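Local coordinates for protein internalin (Listeria monocytogenes serotype 4b, PDB 4FMZ) that probably takes part in adhesion to and invasion of host cells through a curved leucine-rich-repeat domain, at residues A[215-220]-A[240-245]; A[278-283]-A[292-297]; A[314-319]-A[327-332]. All coordinates share one frame; numbering follows the deposited sequence.

Contact 1: A[215-220]-A[240-245]; sequences TPVANM and ANLSQL
L242 carries this contact, laying its branched end against V217 and the backbone carbonyls of the turn 215-220. Its CB is directed at that segment, and with CG anti to the carbonyl carbon (chi1 -56°) the fork is carried forward so that both methyls land on the neighbouring turn. CD1 meets mainly the CG1 methyl of V217, at 3.8 Å, the two side chains crossing at about a right angle, though V217 O is also near it. CD2 faces carbonyl oxygens: it is 3.3 Å from M220 O, M220 being selenomethionine, and 3.7 Å from V217 O, with A218 O slightly farther off. No hydrogen bond joins the segments.

M220 N donates to V217 O at 3.0 Å, holding together two of the residues that L242 touches. One step back in the same turn, N219 grips P216 O twice, through its backbone N and through ND2 at 3.0 Å. The ND2 bond is nearly straight (164°) but comes from above the carbonyl plane, on the same face as the backbone donor. On the other segment, L242 is the centre of an inverse gamma turn, closed by S243 N to N241 O, and then opens a type I beta turn to L245.

V217 also packs on L223. An inward leucine packed between the convex-side turns of consecutive coils is a hallmark of the leucine-rich-repeat solenoid.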
loop_
_atom_site.group_PDB
_atom_site.type_symbol
_atom_site.label_atom_id
_atom_site.label_comp_id
_atom_site.label_asym_id
_atom_site.label_seq_id
_atom_site.Cartn_x
_atom_site.Cartn_y
_atom_site.Cartn_z
ATOM N N THR A 215 3.520 -17.966 10.302
ATOM C CA THR A 215 2.555 -19.072 10.259
ATOM C C THR A 215 1.205 -18.629 9.591
ATOM O O THR A 215 0.763 -19.354 8.691
ATOM C CB THR A 215 2.330 -19.657 11.666
ATOM O OG1 THR A 215 3.546 -20.278 12.078
ATOM C CG2 THR A 215 1.210 -20.680 11.721
ATOM N N PRO A 216 0.586 -17.447 9.911
ATOM C CA PRO A 216 -0.697 -17.093 9.259
ATOM C C PRO A 216 -0.653 -16.998 7.730
ATOM O O PRO A 216 -1.692 -17.169 7.095
ATOM C CB PRO A 216 -1.040 -15.726 9.860
ATOM C CG PRO A 216 0.232 -15.227 10.417
ATOM C CD PRO A 216 0.922 -16.440 10.939
ATOM N N VAL A 217 0.531 -16.768 7.143
ATOM C CA VAL A 217 0.709 -16.619 5.691
ATOM C C VAL A 217 0.384 -17.963 4.965
ATOM O O VAL A 217 -0.069 -17.924 3.819
ATOM C CB VAL A 217 2.122 -16.056 5.344
ATOM C CG1 VAL A 217 2.318 -15.908 3.843
ATOM C CG2 VAL A 217 2.358 -14.716 6.043
ATOM N N ALA A 218 0.529 -19.118 5.649
ATOM C CA ALA A 218 0.173 -20.426 5.089
ATOM C C ALA A 218 -1.322 -20.478 4.686
ATOM O O ALA A 218 -1.675 -21.212 3.773
ATOM C CB ALA A 218 0.491 -21.543 6.081
ATOM N N ASN A 219 -2.182 -19.667 5.331
ATOM C CA ASN A 219 -3.624 -19.588 5.022
ATOM C C ASN A 219 -3.903 -18.813 3.738
ATOM O O ASN A 219 -4.950 -19.005 3.122
ATOM C CB ASN A 219 -4.385 -18.927 6.161
ATOM C CG ASN A 219 -4.331 -19.685 7.456
ATOM O OD1 ASN A 219 -5.145 -20.556 7.721
ATOM N ND2 ASN A 219 -3.342 -19.391 8.274
HETATM N N MSE A 220 -2.985 -17.909 3.355
HETATM C CA MSE A 220 -3.118 -17.054 2.165
HETATM C C MSE A 220 -2.666 -17.873 0.948
HETATM O O MSE A 220 -1.680 -17.545 0.308
HETATM C CB MSE A 220 -2.289 -15.765 2.334
HETATM C CG MSE A 220 -2.582 -14.994 3.618
HETATM SE SE MSE A 220 -1.206 -13.705 3.772
HETATM C CE MSE A 220 -1.739 -12.808 5.547
ATOM N N ALA A 240 5.780 -22.999 2.154
ATOM C CA ALA A 240 5.989 -24.242 1.408
ATOM C C ALA A 240 4.894 -24.634 0.411
ATOM O O ALA A 240 5.235 -25.190 -0.639
ATOM C CB ALA A 240 6.247 -25.399 2.357
ATOM N N ASN A 241 3.615 -24.343 0.698
ATOM C CA ASN A 241 2.519 -24.742 -0.192
ATOM C C ASN A 241 1.893 -23.577 -0.958
ATOM O O ASN A 241 0.864 -23.766 -1.614
ATOM C CB ASN A 241 1.439 -25.493 0.595
ATOM C CG ASN A 241 1.963 -26.680 1.360
ATOM O OD1 ASN A 241 1.681 -26.845 2.543
ATOM N ND2 ASN A 241 2.772 -27.508 0.721
ATOM N N LEU A 242 2.526 -22.396 -0.934
ATOM C CA LEU A 242 1.986 -21.240 -1.648
ATOM C C LEU A 242 2.398 -21.352 -3.118
ATOM O O LEU A 242 3.281 -20.638 -3.580
ATOM C CB LEU A 242 2.432 -19.914 -0.990
ATOM C CG LEU A 242 2.096 -19.727 0.510
ATOM C CD1 LEU A 242 2.539 -18.372 0.986
ATOM C CD2 LEU A 242 0.614 -19.918 0.806
ATOM N N SER A 243 1.702 -22.249 -3.852
ATOM C CA SER A 243 1.934 -22.612 -5.258
ATOM C C SER A 243 1.979 -21.418 -6.219
ATOM O O SER A 243 2.664 -21.473 -7.242
ATOM C CB SER A 243 0.858 -23.591 -5.732
ATOM O OG SER A 243 -0.410 -22.974 -5.898
ATOM N N GLN A 244 1.245 -20.359 -5.905
ATOM C CA GLN A 244 1.150 -19.199 -6.792
ATOM C C GLN A 244 2.176 -18.108 -6.484
ATOM O O GLN A 244 2.167 -17.091 -7.168
ATOM C CB GLN A 244 -0.279 -18.598 -6.743
ATOM C CG GLN A 244 -1.403 -19.551 -7.137
ATOM C CD GLN A 244 -1.151 -20.285 -8.431
ATOM O OE1 GLN A 244 -1.025 -19.689 -9.501
ATOM N NE2 GLN A 244 -1.038 -21.601 -8.348
ATOM N N LEU A 245 3.082 -18.310 -5.505
ATOM C CA LEU A 245 4.059 -17.271 -5.159
ATOM C C LEU A 245 5.044 -17.030 -6.334
ATOM O O LEU A 245 5.655 -17.974 -6.829
ATOM C CB LEU A 245 4.784 -17.670 -3.855
ATOM C CG LEU A 245 5.345 -16.542 -2.998
ATOM C CD1 LEU A 245 4.240 -15.632 -2.461
ATOM C CD2 LEU A 245 6.124 -17.114 -1.834
#

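Contact 2: A[278-283]-A[292-297]; sequences SDISVL and LFLNNN. With EDO (1,2-ethanediol), chain H.
D279 OD2, just before the I280 that meets L294 across the contact, is gripped twice by S281. The S281 hydroxyl OG donates to its syn lone pair at 2.7 Å, while S281 N approaches from above the carboxylate plane at 3.2 Å, making an Asx turn that leads into the 3-10 segment 281-283.

From this turn I280 and L283 meet the leucines of segment 292-297 tip to tip. I280 CG2 touches L294 CD2 at 3.9 Å. L283 uses a single methyl, CD1, for two partners: L292 CD2 at 3.8 Å and L294 CD1 at 4.0 Å. Different first torsions, CG anti to the nitrogen in L292 (chi1 177°) and anti to the carbonyl carbon in L294 (-83°), bring both forks to that methyl.

N297, at the asparagine position of the LxxLxLxxN repeat motif, donates through ND2 to L294 O at 3.1 Å, from above the carbonyl plane, and also to V272 O. N295 ND2 donates to O1 of a 1,2-ethanediol, probably from the crystallisation liquor, at 3.0 Å.

No polar bond crosses between the segments, so their direct contact probably rests on hydrophobic burial, while N297 OD1, accepting from I277 N, ties in the chain just before 278-283.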
loop_
_atom_site.group_PDB
_atom_site.type_symbol
_atom_site.label_atom_id
_atom_site.label_comp_id
_atom_site.label_asym_id
_atom_site.label_seq_id
_atom_site.Cartn_x
_atom_site.Cartn_y
_atom_site.Cartn_z
ATOM N N SER A 278 23.425 -20.923 4.181
ATOM C CA SER A 278 24.684 -21.562 3.773
ATOM C C SER A 278 24.429 -22.651 2.709
ATOM O O SER A 278 25.374 -23.139 2.110
ATOM C CB SER A 278 25.423 -22.135 4.976
ATOM O OG SER A 278 24.595 -23.034 5.696
ATOM N N ASP A 279 23.163 -23.022 2.471
ATOM C CA ASP A 279 22.835 -24.035 1.463
ATOM C C ASP A 279 21.686 -23.571 0.575
ATOM O O ASP A 279 20.657 -23.129 1.079
ATOM C CB ASP A 279 22.493 -25.391 2.104
ATOM C CG ASP A 279 22.435 -26.497 1.064
ATOM O OD1 ASP A 279 23.509 -27.048 0.719
ATOM O OD2 ASP A 279 21.345 -26.733 0.512
ATOM N N ILE A 280 21.855 -23.714 -0.746
ATOM C CA ILE A 280 20.860 -23.291 -1.728
ATOM C C ILE A 280 20.589 -24.400 -2.769
ATOM O O ILE A 280 20.104 -24.100 -3.857
ATOM C CB ILE A 280 21.325 -21.959 -2.414
ATOM C CG1 ILE A 280 22.775 -22.058 -2.936
ATOM C CG2 ILE A 280 21.124 -20.746 -1.484
ATOM C CD1 ILE A 280 23.159 -21.010 -3.862
ATOM N N SER A 281 20.851 -25.680 -2.425
ATOM C CA SER A 281 20.636 -26.800 -3.351
ATOM C C SER A 281 19.177 -26.890 -3.850
ATOM O O SER A 281 18.963 -27.318 -4.985
ATOM C CB SER A 281 21.088 -28.126 -2.743
ATOM O OG SER A 281 20.509 -28.330 -1.470
ATOM N N VAL A 282 18.195 -26.409 -3.063
ATOM C CA VAL A 282 16.775 -26.413 -3.475
ATOM C C VAL A 282 16.514 -25.480 -4.694
ATOM O O VAL A 282 15.496 -25.649 -5.371
ATOM C CB VAL A 282 15.785 -26.091 -2.316
ATOM C CG1 VAL A 282 15.768 -27.217 -1.282
ATOM C CG2 VAL A 282 16.090 -24.737 -1.661
ATOM N N LEU A 283 17.427 -24.525 -4.990
ATOM C CA LEU A 283 17.228 -23.611 -6.117
ATOM C C LEU A 283 17.288 -24.313 -7.485
ATOM O O LEU A 283 16.762 -23.755 -8.447
ATOM C CB LEU A 283 18.206 -22.416 -6.089
ATOM C CG LEU A 283 18.151 -21.499 -4.853
ATOM C CD1 LEU A 283 19.105 -20.314 -5.015
ATOM C CD2 LEU A 283 16.717 -21.030 -4.545
ATOM N N LEU A 292 17.598 -12.942 -8.444
ATOM C CA LEU A 292 17.989 -13.666 -7.244
ATOM C C LEU A 292 18.957 -12.843 -6.436
ATOM O O LEU A 292 20.025 -12.478 -6.932
ATOM C CB LEU A 292 18.601 -15.027 -7.641
ATOM C CG LEU A 292 19.156 -15.952 -6.549
ATOM C CD1 LEU A 292 18.074 -16.356 -5.540
ATOM C CD2 LEU A 292 19.718 -17.191 -7.172
ATOM N N PHE A 293 18.583 -12.536 -5.187
ATOM C CA PHE A 293 19.428 -11.739 -4.291
ATOM C C PHE A 293 19.878 -12.617 -3.122
ATOM O O PHE A 293 19.075 -12.980 -2.254
ATOM C CB PHE A 293 18.690 -10.479 -3.817
ATOM C CG PHE A 293 18.258 -9.575 -4.955
ATOM C CD1 PHE A 293 17.027 -9.746 -5.574
ATOM C CD2 PHE A 293 19.104 -8.587 -5.437
ATOM C CE1 PHE A 293 16.645 -8.936 -6.648
ATOM C CE2 PHE A 293 18.722 -7.776 -6.516
ATOM C CZ PHE A 293 17.493 -7.947 -7.105
ATOM N N LEU A 294 21.167 -12.989 -3.140
ATOM C CA LEU A 294 21.788 -13.865 -2.151
ATOM C C LEU A 294 22.992 -13.214 -1.460
ATOM O O LEU A 294 23.720 -13.899 -0.749
ATOM C CB LEU A 294 22.212 -15.192 -2.813
ATOM C CG LEU A 294 21.114 -16.258 -2.946
ATOM C CD1 LEU A 294 21.534 -17.333 -3.923
ATOM C CD2 LEU A 294 20.793 -16.896 -1.605
ATOM N N ASN A 295 23.193 -11.899 -1.654
ATOM C CA ASN A 295 24.273 -11.118 -1.033
ATOM C C ASN A 295 24.154 -11.186 0.494
ATOM O O ASN A 295 23.047 -11.349 1.004
ATOM C CB ASN A 295 24.195 -9.644 -1.495
ATOM C CG ASN A 295 22.831 -9.037 -1.250
ATOM O OD1 ASN A 295 21.852 -9.355 -1.943
ATOM N ND2 ASN A 295 22.708 -8.276 -0.170
ATOM N N ASN A 296 25.284 -11.042 1.215
ATOM C CA ASN A 296 25.322 -11.014 2.688
ATOM C C ASN A 296 24.676 -12.260 3.323
ATOM O O ASN A 296 23.773 -12.181 4.159
ATOM C CB ASN A 296 24.687 -9.716 3.209
ATOM C CG ASN A 296 25.462 -8.518 2.736
ATOM O OD1 ASN A 296 25.157 -7.940 1.702
ATOM N ND2 ASN A 296 26.560 -8.204 3.399
ATOM N N ASN A 297 25.159 -13.413 2.885
ATOM C CA ASN A 297 24.750 -14.715 3.397
ATOM C C ASN A 297 26.026 -15.467 3.738
ATOM O O ASN A 297 27.056 -14.819 3.914
ATOM C CB ASN A 297 23.835 -15.439 2.393
ATOM C CG ASN A 297 22.407 -15.033 2.579
ATOM O OD1 ASN A 297 21.796 -15.368 3.591
ATOM N ND2 ASN A 297 21.859 -14.245 1.646
HETATM C C1 EDO H . 19.198 -6.776 1.878
HETATM O O1 EDO H . 20.461 -7.324 1.526
HETATM C C2 EDO H . 18.085 -7.507 1.095
HETATM O O2 EDO H . 18.503 -7.625 -0.251
#

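Contact 3: A[314-319]-A[327-332]; sequences TTLFLS and RPLASL. With EDO (1,2-ethanediol), chain G.
L316 and L318, on strand 315-317 and just after it, meet L329 and L332 through their methyl groups. The tightest pair is L316 CD2 with L332 CD1, 3.6 Å apart, where the two side chains cross at about a right angle. L318 and L329 instead reach toward each other tip to tip, CD1 to CD1 at 3.7 Å. A looser touch of 4.2 Å between L316 CD2 and L329 CD1 ties the two pairs into one apolar patch. L316 holds CG anti to its backbone nitrogen (chi1 175°), which helps to bring CD2 within contact of both leucines of the other segment.

The next shell fixes the backbones that present these groups. Segment 327-332 is wound by A330 N to R327 O and L332 N to L329 O, each 3.0 Å, so L329 and L332, three residues apart, show their side chains on the same flank. The strand is held by backbone bonds of T315 with N290 and L292, and L318 N donates to D339 OD1. Just past the strand, L318 O accepts from N321 ND2 and from O1 of a 1,2-ethanediol at 2.6 Å, a molecule probably left from the crystallisation liquor.

Farther out, helix 304-308 supplies I307, which touches L316, L318 and L329, while M304 adds to the cover of L329. Strand 291-293 lies next to 315-317, with L292 packed on L316, and strand 337-338 follows on its other side, where S337 meets T315 and F317.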
loop_
_atom_site.group_PDB
_atom_site.type_symbol
_atom_site.label_atom_id
_atom_site.label_comp_id
_atom_site.label_asym_id
_atom_site.label_seq_id
_atom_site.Cartn_x
_atom_site.Cartn_y
_atom_site.Cartn_z
ATOM N N THR A 314 18.518 -12.704 -14.864
ATOM C CA THR A 314 18.987 -11.471 -15.496
ATOM C C THR A 314 19.627 -10.591 -14.407
ATOM O O THR A 314 20.457 -9.736 -14.721
ATOM C CB THR A 314 17.889 -10.747 -16.288
ATOM O OG1 THR A 314 16.804 -10.474 -15.418
ATOM C CG2 THR A 314 17.415 -11.536 -17.505
ATOM N N THR A 315 19.268 -10.841 -13.126
ATOM C CA THR A 315 19.830 -10.145 -11.972
ATOM C C THR A 315 20.311 -11.172 -10.947
ATOM O O THR A 315 19.563 -12.080 -10.570
ATOM C CB THR A 315 18.821 -9.150 -11.391
ATOM O OG1 THR A 315 18.536 -8.178 -12.392
ATOM C CG2 THR A 315 19.343 -8.437 -10.169
ATOM N N LEU A 316 21.567 -11.024 -10.499
ATOM C CA LEU A 316 22.136 -11.917 -9.497
ATOM C C LEU A 316 23.034 -11.156 -8.537
ATOM O O LEU A 316 24.058 -10.598 -8.946
ATOM C CB LEU A 316 22.897 -13.078 -10.159
ATOM C CG LEU A 316 23.647 -14.036 -9.228
ATOM C CD1 LEU A 316 22.679 -14.855 -8.336
ATOM C CD2 LEU A 316 24.543 -14.925 -10.016
ATOM N N PHE A 317 22.633 -11.114 -7.266
ATOM C CA PHE A 317 23.430 -10.476 -6.220
ATOM C C PHE A 317 24.056 -11.551 -5.339
ATOM O O PHE A 317 23.360 -12.456 -4.857
ATOM C CB PHE A 317 22.604 -9.481 -5.394
ATOM C CG PHE A 317 22.407 -8.105 -6.011
ATOM C CD1 PHE A 317 22.255 -7.949 -7.391
ATOM C CD2 PHE A 317 22.299 -6.978 -5.209
ATOM C CE1 PHE A 317 22.075 -6.677 -7.962
ATOM C CE2 PHE A 317 22.079 -5.713 -5.776
ATOM C CZ PHE A 317 21.954 -5.572 -7.146
ATOM N N LEU A 318 25.385 -11.487 -5.178
ATOM C CA LEU A 318 26.128 -12.470 -4.391
ATOM C C LEU A 318 27.230 -11.851 -3.551
ATOM O O LEU A 318 27.971 -12.598 -2.929
ATOM C CB LEU A 318 26.760 -13.528 -5.316
ATOM C CG LEU A 318 25.854 -14.601 -5.887
ATOM C CD1 LEU A 318 26.561 -15.362 -6.960
ATOM C CD2 LEU A 318 25.360 -15.549 -4.802
ATOM N N SER A 319 27.366 -10.514 -3.524
ATOM C CA SER A 319 28.472 -9.894 -2.781
ATOM C C SER A 319 28.428 -10.212 -1.285
ATOM O O SER A 319 27.369 -10.478 -0.737
ATOM C CB SER A 319 28.497 -8.385 -2.991
ATOM O OG SER A 319 27.434 -7.715 -2.335
ATOM N N ARG A 327 33.619 -19.203 -11.515
ATOM C CA ARG A 327 33.643 -19.869 -12.828
ATOM C C ARG A 327 32.344 -20.669 -13.121
ATOM O O ARG A 327 31.873 -20.530 -14.248
ATOM C CB ARG A 327 34.870 -20.745 -13.024
ATOM C CG ARG A 327 36.122 -19.921 -13.342
ATOM C CD ARG A 327 37.377 -20.767 -13.396
ATOM N NE ARG A 327 37.744 -21.312 -12.085
ATOM C CZ ARG A 327 38.796 -22.094 -11.876
ATOM N NH1 ARG A 327 39.594 -22.425 -12.882
ATOM N NH2 ARG A 327 39.057 -22.554 -10.658
ATOM N N PRO A 328 31.669 -21.381 -12.166
ATOM C CA PRO A 328 30.392 -22.050 -12.517
ATOM C C PRO A 328 29.267 -21.084 -12.960
ATOM O O PRO A 328 28.284 -21.546 -13.552
ATOM C CB PRO A 328 30.008 -22.783 -11.222
ATOM C CG PRO A 328 31.289 -22.970 -10.497
ATOM C CD PRO A 328 32.049 -21.698 -10.775
ATOM N N LEU A 329 29.417 -19.755 -12.721
ATOM C CA LEU A 329 28.412 -18.745 -13.110
ATOM C C LEU A 329 28.597 -18.243 -14.543
ATOM O O LEU A 329 27.805 -17.414 -14.998
ATOM C CB LEU A 329 28.428 -17.532 -12.160
ATOM C CG LEU A 329 28.330 -17.780 -10.665
ATOM C CD1 LEU A 329 28.468 -16.484 -9.895
ATOM C CD2 LEU A 329 27.021 -18.465 -10.307
ATOM N N ALA A 330 29.633 -18.730 -15.254
ATOM C CA ALA A 330 29.926 -18.319 -16.638
ATOM C C ALA A 330 28.746 -18.616 -17.586
ATOM O O ALA A 330 28.579 -17.921 -18.594
ATOM C CB ALA A 330 31.184 -19.013 -17.134
ATOM N N SER A 331 27.919 -19.620 -17.247
ATOM C CA SER A 331 26.742 -20.020 -18.029
ATOM C C SER A 331 25.579 -19.023 -17.924
ATOM O O SER A 331 24.639 -19.115 -18.705
ATOM C CB SER A 331 26.263 -21.396 -17.592
ATOM O OG SER A 331 26.219 -21.485 -16.176
ATOM N N LEU A 332 25.617 -18.082 -16.977
ATOM C CA LEU A 332 24.521 -17.127 -16.826
ATOM C C LEU A 332 24.642 -16.030 -17.903
ATOM O O LEU A 332 25.266 -14.985 -17.702
ATOM C CB LEU A 332 24.481 -16.584 -15.394
ATOM C CG LEU A 332 24.394 -17.660 -14.298
ATOM C CD1 LEU A 332 24.404 -17.046 -12.943
ATOM C CD2 LEU A 332 23.156 -18.543 -14.472
HETATM C C1 EDO G . 30.489 -13.012 -5.167
HETATM O O1 EDO G . 30.443 -12.910 -3.747
HETATM C C2 EDO G . 31.955 -12.887 -5.599
HETATM O O2 EDO G . 32.481 -11.707 -5.009
#

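How the contacts relate
The three contacts follow one another along the chain, contact 1 closing before contact 2 opens and contact 2 before contact 3. Their centres are about 21 Å apart for contacts 1 and 2, 12 Å for contacts 2 and 3, and 29 Å for contacts 1 and 3. Contact 1 joins two loops of successive coils, whereas contacts 2 and 3 each join a loop to a strand region. These last two touch through neighbouring strands 291-293 and 315-317, with probable hydrogen bonds from L294 N to F317 O and from N296 N to S319 O. All three bury leucines in the C-terminal half of the solenoid, whose coils stack into one continuous curved body.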